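Local coordinates for phosphotriesterase family protein (PDB 3PNZ) that probably hydrolyses phosphorylated sugar lactones at a two-zinc site, as a lactonase of the amidohydrolase fold, at residues Leu50-Phe55 with Lys61-Ala66; Arg218-Tyr223 with Lys244-Ser249; Asp238-Ile243 with Leu288-Lys293; Ala250-Ile255 with Val296-Asp301; Gln266-Gly271 with Arg324-Lys329. All blocks are in the same frame, centred on the assembly; numbering follows the deposited sequence.

Interaction 1 of 5, residues Leu50-Phe55 with Lys61-Ala66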
# COMPACT_ATOMS: atom_id res chain seq x y z
N LEU A 50 8.47 -13.96 -11.46
CA LEU A 50 9.36 -14.89 -10.78
C LEU A 50 9.44 -14.61 -9.28
O LEU A 50 9.47 -15.54 -8.47
CB LEU A 50 10.74 -14.90 -11.43
CG LEU A 50 10.77 -15.50 -12.83
CD1 LEU A 50 12.08 -15.20 -13.55
CD2 LEU A 50 10.53 -17.00 -12.76
N ASP A 51 9.46 -13.33 -8.89
CA ASP A 51 9.44 -12.99 -7.47
C ASP A 51 8.10 -13.36 -6.82
O ASP A 51 8.05 -13.92 -5.72
CB ASP A 51 9.74 -11.51 -7.24
CG ASP A 51 11.24 -11.21 -7.17
OD1 ASP A 51 11.74 -10.89 -6.06
OD2 ASP A 51 11.91 -11.30 -8.22
N VAL A 52 7.00 -13.03 -7.49
CA VAL A 52 5.68 -13.38 -6.96
C VAL A 52 5.57 -14.91 -6.79
O VAL A 52 5.01 -15.40 -5.81
CB VAL A 52 4.55 -12.84 -7.86
CG1 VAL A 52 3.18 -13.31 -7.35
CG2 VAL A 52 4.61 -11.32 -7.90
N GLN A 53 6.14 -15.65 -7.74
CA GLN A 53 6.15 -17.11 -7.63
C GLN A 53 6.97 -17.59 -6.43
O GLN A 53 6.60 -18.56 -5.78
CB GLN A 53 6.66 -17.75 -8.93
CG GLN A 53 6.51 -19.27 -8.97
CD GLN A 53 5.05 -19.71 -8.96
OE1 GLN A 53 4.27 -19.35 -9.84
NE2 GLN A 53 4.68 -20.48 -7.95
N ASP A 54 8.08 -16.91 -6.12
CA ASP A 54 8.83 -17.24 -4.91
C ASP A 54 7.95 -17.10 -3.67
O ASP A 54 7.98 -17.94 -2.77
CB ASP A 54 10.05 -16.34 -4.76
CG ASP A 54 11.15 -16.65 -5.76
OD1 ASP A 54 11.22 -17.80 -6.24
OD2 ASP A 54 11.97 -15.74 -6.04
N PHE A 55 7.19 -16.01 -3.62
CA PHE A 55 6.26 -15.74 -2.53
C PHE A 55 5.25 -16.89 -2.43
O PHE A 55 5.04 -17.46 -1.37
CB PHE A 55 5.56 -14.41 -2.80
CG PHE A 55 4.53 -14.01 -1.78
CD1 PHE A 55 4.89 -13.70 -0.47
CD2 PHE A 55 3.20 -13.85 -2.15
CE1 PHE A 55 3.94 -13.29 0.46
CE2 PHE A 55 2.23 -13.45 -1.23
CZ PHE A 55 2.61 -13.17 0.08
N LYS A 61 -0.10 -15.89 0.09
CA LYS A 61 -1.41 -16.02 -0.55
C LYS A 61 -1.87 -14.74 -1.26
O LYS A 61 -2.49 -14.81 -2.32
CB LYS A 61 -2.46 -16.45 0.48
CG LYS A 61 -2.22 -17.84 1.04
CD LYS A 61 -2.17 -18.87 -0.09
CE LYS A 61 -2.19 -20.30 0.43
NZ LYS A 61 -1.01 -20.63 1.28
N THR A 62 -1.56 -13.59 -0.67
CA THR A 62 -2.06 -12.32 -1.17
C THR A 62 -1.00 -11.22 -1.13
O THR A 62 -0.23 -11.13 -0.18
CB THR A 62 -3.26 -11.85 -0.32
OG1 THR A 62 -4.30 -12.84 -0.38
CG2 THR A 62 -3.79 -10.50 -0.81
N ILE A 63 -1.00 -10.40 -2.17
CA ILE A 63 -0.21 -9.17 -2.17
C ILE A 63 -1.11 -7.98 -2.39
O ILE A 63 -1.91 -7.94 -3.33
CB ILE A 63 0.88 -9.19 -3.27
CG1 ILE A 63 1.90 -10.29 -2.99
CG2 ILE A 63 1.55 -7.82 -3.39
CD1 ILE A 63 2.88 -10.51 -4.13
N VAL A 64 -1.00 -7.00 -1.50
CA VAL A 64 -1.68 -5.73 -1.68
C VAL A 64 -0.77 -4.84 -2.52
O VAL A 64 0.31 -4.45 -2.08
CB VAL A 64 -2.01 -5.04 -0.34
CG1 VAL A 64 -2.74 -3.72 -0.59
CG2 VAL A 64 -2.88 -5.96 0.52
N ASP A 65 -1.22 -4.54 -3.74
CA ASP A 65 -0.44 -3.76 -4.70
C ASP A 65 -0.83 -2.30 -4.57
O ASP A 65 -1.92 -1.91 -4.94
CB ASP A 65 -0.74 -4.26 -6.11
CG ASP A 65 0.04 -3.52 -7.17
OD1 ASP A 65 0.58 -2.42 -6.89
OD2 ASP A 65 0.12 -4.04 -8.30
N ALA A 66 0.09 -1.49 -4.04
CA ALA A 66 -0.23 -0.12 -3.69
C ALA A 66 -0.03 0.87 -4.83
O ALA A 66 -0.09 2.08 -4.63
CB ALA A 66 0.58 0.30 -2.46
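Phe55 and Ile63 carry this contact, and it is apolar. Phe55 CE2 lies 3.6 Å from Ile63 CG1, and the two side chains run past each other in opposite directions. Val52 adds a looser touch from the previous turn of the helix, with its CG2 4.2 Å from Ile63 CD1. The ring of Phe55 also rests on the backbone of Lys61 and Thr62. Phe55 CZ is 3.5 Å from Thr62 O, and Phe55 CE2 is 3.6 Å from Lys61 N. These are van der Waals contacts, and no hydrogen bond joins the two segments. The Phe55 side chain leaves the helix with CG opposite the backbone N (chi1 178°), which carries the ring out over Lys61 and Thr62. Polar ends are held elsewhere: Thr62 OG1 bonds to Leu16 O and Gln88 NE2, and the carboxylate of Asp51 to the backbone N atoms of Lys280 and His281. Val52 also packs on Ile81 and Thr85 of helix 75-85. The axes of helix 50-55 and strand 62-65 pass 10.4 Å apart at 137°. Strand 19-23, helix 45-57 and strand 62-65 form a beta-alpha-beta crossover, the repeating unit of the TIM barrel, here of the amidohydrolase fold.

Interaction 2 of 5, residues Arg218-Tyr223 with Lys244-Ser249. With PO4 (phosphate ion), chain L.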
# COMPACT_ATOMS: atom_id res chain seq x y z
N ARG A 218 9.35 4.65 8.91
CA ARG A 218 10.29 5.71 8.54
C ARG A 218 10.48 6.73 9.66
O ARG A 218 11.41 7.54 9.62
CB ARG A 218 9.87 6.42 7.25
CG ARG A 218 9.94 5.56 5.99
CD ARG A 218 11.39 5.31 5.53
NE ARG A 218 12.13 6.56 5.35
CZ ARG A 218 12.06 7.32 4.25
NH1 ARG A 218 11.30 6.95 3.23
NH2 ARG A 218 12.76 8.45 4.18
N ASN A 219 9.60 6.70 10.66
CA ASN A 219 9.63 7.68 11.75
C ASN A 219 9.48 6.89 13.05
O ASN A 219 8.38 6.73 13.59
CB ASN A 219 8.48 8.67 11.54
CG ASN A 219 8.53 9.86 12.48
OD1 ASN A 219 9.37 9.94 13.38
ND2 ASN A 219 7.61 10.80 12.26
N LEU A 220 10.61 6.35 13.53
CA LEU A 220 10.59 5.37 14.62
C LEU A 220 10.56 6.08 15.96
O LEU A 220 11.57 6.19 16.65
CB LEU A 220 11.79 4.42 14.51
CG LEU A 220 11.80 3.59 13.22
CD1 LEU A 220 13.11 2.80 13.05
CD2 LEU A 220 10.58 2.66 13.18
N ASP A 221 9.37 6.54 16.33
CA ASP A 221 9.18 7.41 17.47
C ASP A 221 8.05 6.81 18.30
O ASP A 221 6.90 6.85 17.88
CB ASP A 221 8.78 8.79 16.96
CG ASP A 221 8.57 9.82 18.07
OD1 ASP A 221 8.14 9.44 19.18
OD2 ASP A 221 8.81 11.02 17.81
N PRO A 222 8.37 6.26 19.48
CA PRO A 222 7.35 5.56 20.28
C PRO A 222 6.15 6.43 20.64
O PRO A 222 5.01 5.96 20.59
CB PRO A 222 8.10 5.19 21.56
CG PRO A 222 9.54 5.25 21.21
CD PRO A 222 9.68 6.28 20.15
N TYR A 223 6.40 7.67 21.03
CA TYR A 223 5.33 8.58 21.45
C TYR A 223 4.38 8.86 20.29
O TYR A 223 3.16 8.77 20.43
CB TYR A 223 5.93 9.87 21.98
CG TYR A 223 4.94 10.84 22.58
CD1 TYR A 223 4.77 10.94 23.95
CD2 TYR A 223 4.18 11.67 21.76
CE1 TYR A 223 3.87 11.83 24.50
CE2 TYR A 223 3.28 12.57 22.31
CZ TYR A 223 3.13 12.65 23.67
OH TYR A 223 2.23 13.55 24.20
N LYS A 244 19.25 1.15 4.58
CA LYS A 244 19.60 2.55 4.34
C LYS A 244 18.75 3.51 5.18
O LYS A 244 19.15 4.65 5.42
CB LYS A 244 19.47 2.91 2.86
CG LYS A 244 18.05 2.90 2.31
CD LYS A 244 18.06 3.04 0.78
CE LYS A 244 16.65 3.20 0.22
NZ LYS A 244 16.66 3.43 -1.26
N TYR A 245 17.59 3.05 5.63
CA TYR A 245 16.74 3.88 6.48
C TYR A 245 16.94 3.56 7.96
O TYR A 245 17.00 4.46 8.80
CB TYR A 245 15.26 3.74 6.11
CG TYR A 245 14.92 4.27 4.74
CD1 TYR A 245 15.36 5.53 4.33
CD2 TYR A 245 14.15 3.53 3.85
CE1 TYR A 245 15.05 6.03 3.08
CE2 TYR A 245 13.83 4.02 2.60
CZ TYR A 245 14.29 5.27 2.22
OH TYR A 245 13.98 5.77 0.97
N ALA A 246 17.06 2.27 8.28
CA ALA A 246 17.25 1.84 9.67
C ALA A 246 17.69 0.39 9.69
O ALA A 246 17.38 -0.35 8.77
CB ALA A 246 15.95 2.00 10.45
N PRO A 247 18.42 -0.02 10.74
CA PRO A 247 18.73 -1.44 10.88
C PRO A 247 17.46 -2.20 11.22
O PRO A 247 16.53 -1.61 11.77
CB PRO A 247 19.69 -1.48 12.07
CG PRO A 247 19.39 -0.23 12.85
CD PRO A 247 19.00 0.79 11.83
N GLU A 248 17.41 -3.47 10.88
CA GLU A 248 16.20 -4.25 11.11
C GLU A 248 15.82 -4.26 12.58
O GLU A 248 14.64 -4.22 12.92
CB GLU A 248 16.38 -5.68 10.61
CG GLU A 248 15.05 -6.35 10.34
CD GLU A 248 14.21 -5.52 9.38
OE1 GLU A 248 13.08 -5.14 9.75
OE2 GLU A 248 14.70 -5.24 8.26
N SER A 249 16.82 -4.33 13.46
CA SER A 249 16.58 -4.28 14.89
C SER A 249 15.74 -3.08 15.32
O SER A 249 14.95 -3.18 16.26
CB SER A 249 17.91 -4.26 15.65
OG SER A 249 18.78 -3.29 15.08
P PO4 L . 12.83 3.39 -1.61
O1 PO4 L . 14.10 3.86 -2.27
O2 PO4 L . 11.83 3.04 -2.69
O3 PO4 L . 13.10 2.15 -0.79
O4 PO4 L . 12.25 4.48 -0.74
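The guanidinium of Arg218 lies flat on the ring of Tyr245. The two planes differ by only 6° and the centres are 3.7 Å apart, so this is both a parallel stack and a cation-pi contact. Arg218 CZ sits 3.5 Å from Tyr245 CE1. The overlap begins earlier in the arginine: its CD stands over the same face, 3.7 Å from Tyr245 CD2, in a CH-pi contact. Two bends in the Arg218 chain (chi2 -72°, chi3 -55°) fold its end over the ring. The opposite face of Tyr245 is covered by Lys244 CG. At the ring's edge, near its plane, the phenol reaches a phosphate ion, with Tyr245 OH donating to PO4 O4 over 2.8 Å. Lys244 runs out extended beyond CG, and its NZ donates to PO4 O1, also at 2.8 Å. Tyr278, Lys242 and Arg275 bind the same ion, which probably came from the crystallisation liquor. Its position is consistent with a place for the phosphate of a phosphorylated lactone. A smaller apolar touch lies nearer the helices, where Leu220 CD1 meets Ala246 CB at 3.9 Å. Asp221 caps the N-terminus of helix 222-229 with its side chain, and Pro247 stands just before helix 248-260. The contact thus joins the loops that follow strands 211-213 and 234-237, and Leu220 continues onto Ala250 and Ala254 of helix 248-260.

Interaction 3 of 5, residues Asp238-Ile243 with Leu288-Lys293. With PO4 (phosphate ion), chain L.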
# COMPACT_ATOMS: atom_id res chain seq x y z
N ASP A 238 6.51 -1.07 6.40
CA ASP A 238 6.67 -1.61 5.05
C ASP A 238 8.04 -1.34 4.46
O ASP A 238 8.24 -1.45 3.25
CB ASP A 238 5.55 -1.09 4.13
CG ASP A 238 5.32 0.38 4.28
OD1 ASP A 238 6.32 1.13 4.24
OD2 ASP A 238 4.15 0.81 4.45
N GLY A 239 8.99 -1.00 5.33
CA GLY A 239 10.37 -0.81 4.91
C GLY A 239 11.29 -1.92 5.40
O GLY A 239 12.49 -1.69 5.59
N ILE A 240 10.75 -3.13 5.59
CA ILE A 240 11.56 -4.26 6.01
C ILE A 240 12.75 -4.42 5.07
O ILE A 240 12.60 -4.33 3.85
CB ILE A 240 10.75 -5.58 6.02
CG1 ILE A 240 9.55 -5.48 6.97
CG2 ILE A 240 11.65 -6.77 6.39
CD1 ILE A 240 9.90 -5.02 8.38
N ALA A 241 13.92 -4.66 5.67
CA ALA A 241 15.17 -4.86 4.95
C ALA A 241 15.80 -3.57 4.41
O ALA A 241 16.88 -3.62 3.82
CB ALA A 241 15.00 -5.88 3.82
N LYS A 242 15.15 -2.43 4.62
CA LYS A 242 15.69 -1.18 4.08
C LYS A 242 16.73 -0.58 5.04
O LYS A 242 16.47 0.38 5.76
CB LYS A 242 14.58 -0.19 3.72
CG LYS A 242 13.65 -0.79 2.65
CD LYS A 242 12.75 0.25 2.00
CE LYS A 242 11.80 -0.44 0.99
NZ LYS A 242 11.02 0.55 0.19
N ILE A 243 17.91 -1.20 5.03
CA ILE A 243 18.98 -0.84 5.95
C ILE A 243 19.42 0.61 5.78
O ILE A 243 19.89 1.23 6.73
CB ILE A 243 20.20 -1.78 5.77
CG1 ILE A 243 19.77 -3.24 5.91
CG2 ILE A 243 21.29 -1.44 6.78
CD1 ILE A 243 19.07 -3.55 7.23
N LEU A 288 10.71 -10.58 -3.21
CA LEU A 288 9.48 -10.89 -2.48
C LEU A 288 9.63 -12.13 -1.59
O LEU A 288 8.78 -12.40 -0.75
CB LEU A 288 8.29 -11.04 -3.44
CG LEU A 288 7.92 -9.79 -4.25
CD1 LEU A 288 6.74 -10.05 -5.20
CD2 LEU A 288 7.59 -8.60 -3.33
N GLU A 289 10.72 -12.87 -1.75
CA GLU A 289 10.96 -14.02 -0.88
C GLU A 289 11.41 -13.56 0.50
O GLU A 289 11.22 -14.27 1.49
CB GLU A 289 12.03 -14.94 -1.46
CG GLU A 289 13.43 -14.33 -1.47
CD GLU A 289 14.51 -15.32 -1.86
OE1 GLU A 289 15.70 -15.00 -1.64
OE2 GLU A 289 14.19 -16.41 -2.37
N TYR A 290 12.03 -12.39 0.57
CA TYR A 290 12.77 -12.01 1.78
C TYR A 290 11.97 -12.08 3.07
O TYR A 290 12.41 -12.71 4.03
CB TYR A 290 13.40 -10.62 1.65
CG TYR A 290 14.21 -10.28 2.88
CD1 TYR A 290 15.49 -10.79 3.05
CD2 TYR A 290 13.68 -9.49 3.89
CE1 TYR A 290 16.24 -10.50 4.19
CE2 TYR A 290 14.42 -9.19 5.03
CZ TYR A 290 15.69 -9.70 5.17
OH TYR A 290 16.42 -9.41 6.31
N ILE A 291 10.81 -11.43 3.11
CA ILE A 291 10.09 -11.33 4.37
C ILE A 291 9.64 -12.69 4.89
O ILE A 291 9.90 -13.04 6.04
CB ILE A 291 8.91 -10.33 4.29
CG1 ILE A 291 9.46 -8.91 4.08
CG2 ILE A 291 8.06 -10.38 5.55
CD1 ILE A 291 8.38 -7.88 3.79
N ALA A 292 8.98 -13.46 4.03
CA ALA A 292 8.52 -14.80 4.40
C ALA A 292 9.69 -15.74 4.74
O ALA A 292 9.63 -16.50 5.70
CB ALA A 292 7.68 -15.39 3.27
N LYS A 293 10.77 -15.65 3.96
CA LYS A 293 11.87 -16.61 4.07
C LYS A 293 12.85 -16.30 5.20
O LYS A 293 13.28 -17.21 5.92
CB LYS A 293 12.62 -16.69 2.74
CG LYS A 293 13.63 -17.82 2.64
CD LYS A 293 14.27 -17.82 1.26
CE LYS A 293 15.17 -19.03 1.07
NZ LYS A 293 15.76 -19.04 -0.30
P PO4 L . 12.83 3.39 -1.61
O1 PO4 L . 14.10 3.86 -2.27
O2 PO4 L . 11.83 3.04 -2.69
O3 PO4 L . 13.10 2.15 -0.79
O4 PO4 L . 12.25 4.48 -0.74
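The ring of Tyr290 meets Ile240 at its edge, where Ile240 CG2 lies near the ring plane and 3.9 Å from Tyr290 CE2. Ala241 CB approaches the same corner of the ring obliquely, 3.6 Å from Tyr290 CE2. The CG2 branch of Ile240 is shared, since it also touches Ile291 CG1 at 3.8 Å. The Ile240 side chain crosses both Tyr290 and Ile291 at about a right angle. With chi1 at -59°, Ile240 CG1 lies beside the backbone N and CG2 opposite it, and this lets one methyl touch both partners. Ile240 and Ala241 occupy the middle of a type II beta turn, closed by Lys242 N bonding to Gly239 O at 2.9 Å. The extended side chain of Lys242 runs from the end of this turn to the phosphate ion, and its NZ donates to PO4 O3 over 2.8 Å. At the start of the loop, Asp238 OD1 bonds to His215, a zinc ligand. The loop leaves strand 234-237 and leads on to helix 248-260. Tyr290 and Ile291 lie near the N-terminal end of helix 289-305, which also meets strand 19-23 where Ile291 packs on Tyr20.

Interaction 4 of 5, residues Ala250-Ile255 with Val296-Asp301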
# COMPACT_ATOMS: atom_id res chain seq x y z
N ALA A 250 15.92 -1.95 14.65
CA ALA A 250 15.18 -0.74 15.01
C ALA A 250 13.70 -0.85 14.63
O ALA A 250 12.82 -0.45 15.39
CB ALA A 250 15.80 0.50 14.37
N ARG A 251 13.43 -1.40 13.45
CA ARG A 251 12.04 -1.64 13.06
C ARG A 251 11.39 -2.63 14.02
O ARG A 251 10.27 -2.42 14.50
CB ARG A 251 11.94 -2.13 11.61
CG ARG A 251 12.12 -1.01 10.56
CD ARG A 251 12.07 -1.54 9.13
NE ARG A 251 13.29 -2.27 8.80
CZ ARG A 251 14.39 -1.70 8.31
NH1 ARG A 251 14.41 -0.39 8.07
NH2 ARG A 251 15.46 -2.44 8.06
N ILE A 252 12.11 -3.71 14.33
CA ILE A 252 11.55 -4.75 15.19
C ILE A 252 11.28 -4.20 16.60
O ILE A 252 10.25 -4.50 17.20
CB ILE A 252 12.46 -6.00 15.20
CG1 ILE A 252 12.33 -6.73 13.85
CG2 ILE A 252 12.12 -6.91 16.37
CD1 ILE A 252 13.31 -7.87 13.66
N ALA A 253 12.20 -3.39 17.11
CA ALA A 253 12.00 -2.76 18.42
C ALA A 253 10.73 -1.90 18.45
O ALA A 253 9.99 -1.89 19.45
CB ALA A 253 13.22 -1.94 18.82
N ALA A 254 10.48 -1.17 17.36
CA ALA A 254 9.33 -0.27 17.29
C ALA A 254 8.04 -1.09 17.25
O ALA A 254 7.04 -0.73 17.88
CB ALA A 254 9.44 0.63 16.05
N ILE A 255 8.06 -2.18 16.50
CA ILE A 255 6.91 -3.08 16.45
C ILE A 255 6.63 -3.64 17.84
O ILE A 255 5.49 -3.62 18.30
CB ILE A 255 7.15 -4.22 15.45
CG1 ILE A 255 7.06 -3.68 14.02
CG2 ILE A 255 6.13 -5.35 15.65
CD1 ILE A 255 7.54 -4.63 12.97
N VAL A 296 10.69 -13.38 8.85
CA VAL A 296 9.78 -14.06 9.75
C VAL A 296 10.51 -14.92 10.79
O VAL A 296 10.28 -14.78 11.99
CB VAL A 296 8.70 -14.86 8.97
CG1 VAL A 296 8.03 -15.89 9.87
CG2 VAL A 296 7.68 -13.90 8.38
N PRO A 297 11.41 -15.82 10.35
CA PRO A 297 12.13 -16.63 11.34
C PRO A 297 12.94 -15.78 12.31
O PRO A 297 13.02 -16.11 13.50
CB PRO A 297 13.05 -17.50 10.48
CG PRO A 297 12.38 -17.57 9.15
CD PRO A 297 11.71 -16.23 8.97
N ARG A 298 13.54 -14.70 11.84
CA ARG A 298 14.30 -13.84 12.74
C ARG A 298 13.39 -13.14 13.73
O ARG A 298 13.68 -13.09 14.93
CB ARG A 298 15.13 -12.81 11.98
CG ARG A 298 15.90 -11.91 12.94
CD ARG A 298 15.99 -10.51 12.45
NE ARG A 298 16.20 -9.57 13.55
CZ ARG A 298 17.11 -8.61 13.53
NH1 ARG A 298 17.23 -7.79 14.57
NH2 ARG A 298 17.91 -8.48 12.48
N PHE A 299 12.28 -12.59 13.24
CA PHE A 299 11.34 -11.92 14.13
C PHE A 299 10.81 -12.86 15.20
O PHE A 299 10.74 -12.49 16.38
CB PHE A 299 10.17 -11.29 13.37
CG PHE A 299 9.16 -10.67 14.29
CD1 PHE A 299 9.36 -9.39 14.78
CD2 PHE A 299 8.06 -11.39 14.72
CE1 PHE A 299 8.44 -8.82 15.65
CE2 PHE A 299 7.15 -10.83 15.60
CZ PHE A 299 7.34 -9.54 16.07
N ILE A 300 10.42 -14.06 14.79
CA ILE A 300 9.92 -15.04 15.74
C ILE A 300 10.96 -15.30 16.83
O ILE A 300 10.65 -15.24 18.02
CB ILE A 300 9.52 -16.35 15.04
CG1 ILE A 300 8.31 -16.10 14.14
CG2 ILE A 300 9.22 -17.43 16.07
CD1 ILE A 300 7.92 -17.30 13.28
N ASP A 301 12.20 -15.54 16.41
CA ASP A 301 13.27 -15.85 17.34
C ASP A 301 13.54 -14.69 18.28
O ASP A 301 13.59 -14.86 19.50
CB ASP A 301 14.55 -16.23 16.59
CG ASP A 301 15.61 -16.79 17.50
OD1 ASP A 301 16.79 -16.37 17.39
OD2 ASP A 301 15.27 -17.66 18.34
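Phe299 CG stands opposite its backbone N (chi1 176°), which swings the ring toward helix 250-255. There it meets two isoleucines one helical turn apart. Ile252 CG2 lies 4.0 Å from Phe299 CD1, and Ile255 CG2 lies 4.2 Å from Phe299 CE1. In both isoleucines CG2 is the branch opposite the backbone N, and both approach the ring obliquely. The CD1 end of Ile252 reaches further, to the side chain of Arg298, and touches its NE at 3.4 Å. The segment axes come within 11.5 Å and cross at -53°. The two helices belong to the outer helical layer of the TIM barrel, and the contact joins them at this oblique angle. Within helix 296-301, Pro297 leaves a kink, because its N makes no bond to the preceding turn. The Phe299 ring also meets Trp295 and, from helix 310-325, Phe317. Arg298 NH1 forms a salt bridge with Glu302 OE1, while Arg298 CD and the guanidinium atoms lie against Ile252 CD1.

Interaction 5 of 5, residues Gln266-Gly271 with Arg324-Lys329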
# COMPACT_ATOMS: atom_id res chain seq x y z
N GLN A 266 -3.04 -4.00 15.26
CA GLN A 266 -3.05 -2.91 14.29
C GLN A 266 -1.82 -2.89 13.39
O GLN A 266 -1.72 -2.04 12.49
CB GLN A 266 -3.21 -1.56 14.99
CG GLN A 266 -4.62 -1.34 15.52
CD GLN A 266 -4.69 -0.27 16.59
OE1 GLN A 266 -5.03 -0.55 17.74
NE2 GLN A 266 -4.36 0.97 16.23
N ILE A 267 -0.90 -3.82 13.62
CA ILE A 267 0.37 -3.84 12.88
C ILE A 267 0.30 -4.61 11.55
O ILE A 267 -0.18 -5.75 11.50
CB ILE A 267 1.51 -4.39 13.76
CG1 ILE A 267 1.70 -3.45 14.96
CG2 ILE A 267 2.81 -4.54 12.95
CD1 ILE A 267 2.54 -4.02 16.06
N LEU A 268 0.74 -3.97 10.48
CA LEU A 268 0.86 -4.62 9.17
C LEU A 268 2.31 -4.56 8.74
O LEU A 268 3.05 -3.67 9.18
CB LEU A 268 0.01 -3.90 8.13
CG LEU A 268 -1.49 -3.78 8.40
CD1 LEU A 268 -2.14 -2.88 7.36
CD2 LEU A 268 -2.11 -5.18 8.42
N VAL A 269 2.73 -5.50 7.89
CA VAL A 269 4.13 -5.61 7.49
C VAL A 269 4.27 -5.87 5.99
O VAL A 269 3.50 -6.63 5.40
CB VAL A 269 4.85 -6.75 8.27
CG1 VAL A 269 6.30 -6.91 7.78
CG2 VAL A 269 4.81 -6.50 9.77
N SER A 270 5.24 -5.20 5.37
CA SER A 270 5.52 -5.43 3.96
C SER A 270 6.91 -4.88 3.63
O SER A 270 7.62 -4.42 4.52
CB SER A 270 4.45 -4.78 3.08
OG SER A 270 4.08 -5.65 2.02
N GLY A 271 7.29 -4.93 2.36
CA GLY A 271 8.62 -4.53 1.93
C GLY A 271 8.64 -3.36 0.97
O GLY A 271 9.72 -2.86 0.62
N ARG A 324 -8.63 -8.17 8.81
CA ARG A 324 -9.47 -7.14 9.41
C ARG A 324 -9.40 -5.82 8.64
O ARG A 324 -10.42 -5.17 8.40
CB ARG A 324 -9.10 -6.93 10.89
CG ARG A 324 -10.02 -5.93 11.61
CD ARG A 324 -9.87 -5.97 13.14
NE ARG A 324 -8.60 -5.42 13.62
CZ ARG A 324 -8.42 -4.16 14.02
NH1 ARG A 324 -9.43 -3.30 14.00
NH2 ARG A 324 -7.22 -3.76 14.44
N CYS A 325 -8.19 -5.45 8.22
CA CYS A 325 -7.98 -4.16 7.59
C CYS A 325 -8.59 -4.06 6.19
O CYS A 325 -9.25 -3.07 5.86
CB CYS A 325 -6.47 -3.84 7.54
SG CYS A 325 -6.08 -2.26 6.72
N PHE A 326 -8.40 -5.09 5.37
CA PHE A 326 -8.72 -4.97 3.96
C PHE A 326 -10.14 -5.37 3.57
O PHE A 326 -10.50 -5.35 2.39
CB PHE A 326 -7.67 -5.70 3.12
CG PHE A 326 -6.29 -5.11 3.26
CD1 PHE A 326 -6.02 -3.85 2.75
CD2 PHE A 326 -5.30 -5.79 3.96
CE1 PHE A 326 -4.76 -3.27 2.91
CE2 PHE A 326 -4.04 -5.22 4.11
CZ PHE A 326 -3.78 -3.97 3.58
N THR A 327 -10.97 -5.71 4.55
CA THR A 327 -12.38 -5.97 4.27
C THR A 327 -13.10 -4.67 4.01
O THR A 327 -12.83 -3.65 4.65
CB THR A 327 -13.06 -6.64 5.45
OG1 THR A 327 -12.92 -5.80 6.60
CG2 THR A 327 -12.43 -8.00 5.72
N PHE A 328 -14.03 -4.69 3.06
CA PHE A 328 -14.92 -3.54 2.85
C PHE A 328 -15.76 -3.32 4.09
O PHE A 328 -16.07 -4.26 4.84
CB PHE A 328 -15.81 -3.77 1.62
CG PHE A 328 -15.21 -3.29 0.33
CD1 PHE A 328 -13.95 -3.71 -0.07
CD2 PHE A 328 -15.91 -2.43 -0.48
CE1 PHE A 328 -13.40 -3.26 -1.26
CE2 PHE A 328 -15.38 -1.99 -1.68
CZ PHE A 328 -14.11 -2.41 -2.06
N LYS A 329 -16.17 -2.08 4.32
CA LYS A 329 -16.82 -1.74 5.59
C LYS A 329 -18.34 -1.75 5.45
O LYS A 329 -19.00 -0.72 5.59
CB LYS A 329 -16.31 -0.39 6.11
CG LYS A 329 -14.77 -0.25 6.05
CD LYS A 329 -14.04 -1.41 6.75
CE LYS A 329 -12.52 -1.31 6.54
NZ LYS A 329 -11.76 -2.49 7.08
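Arg324 comes first, and the edge of its guanidinium meets Gln266: Arg324 NH2 lies 3.7 Å from Gln266 CG, near the guanidinium plane. The Gln266 amide is turned almost perpendicular to that plane, at 88°. The charged end is held elsewhere, since Arg324 NH2 bonds to Asp265 O, while Gln266 NE2 bonds to Ala229 O and Ala233 O. Cys325 follows, with SG opposite its backbone N (chi1 178°) and 4.0 Å from Leu268 CD1. The same sulfur stands over one face of the Phe326 ring. Leu268 lies on a strand of the TIM barrel, parallel to strand 234-237, and the last helix packs its C-terminal end against it. Next, Phe326 CZ lies 4.3 Å from Leu268 CD1, and the ring also touches Ser21 of strand 19-23. Lys329 folds back, and its NZ donates to Cys325 O over 2.9 Å from well above the carbonyl plane. A weaker bond runs from Lys329 NZ to Thr327 O.

Interactions 1, 4 and 5 are largely buried, while 2 and 3 are only partly so. Interactions 1 and 5 set a helix against a barrel strand with mainly apolar side chains, and they meet where Val64 CG2 packs on Phe326 CZ. Interaction 4 joins two outer helices and lies farthest from the chain centre, about 20 Å between centres. It shares helix 248-260 with interaction 2 and helix 289-305 with interaction 3. Interaction 2 joins two loops and interaction 3 a loop to a helix; both hold the phosphate ion, so their chemistry is more polar. Glu248 of interaction 2 bonds to Ala241 N of interaction 3. Asp51 of interaction 1 probably bonds to Leu288 N of interaction 3.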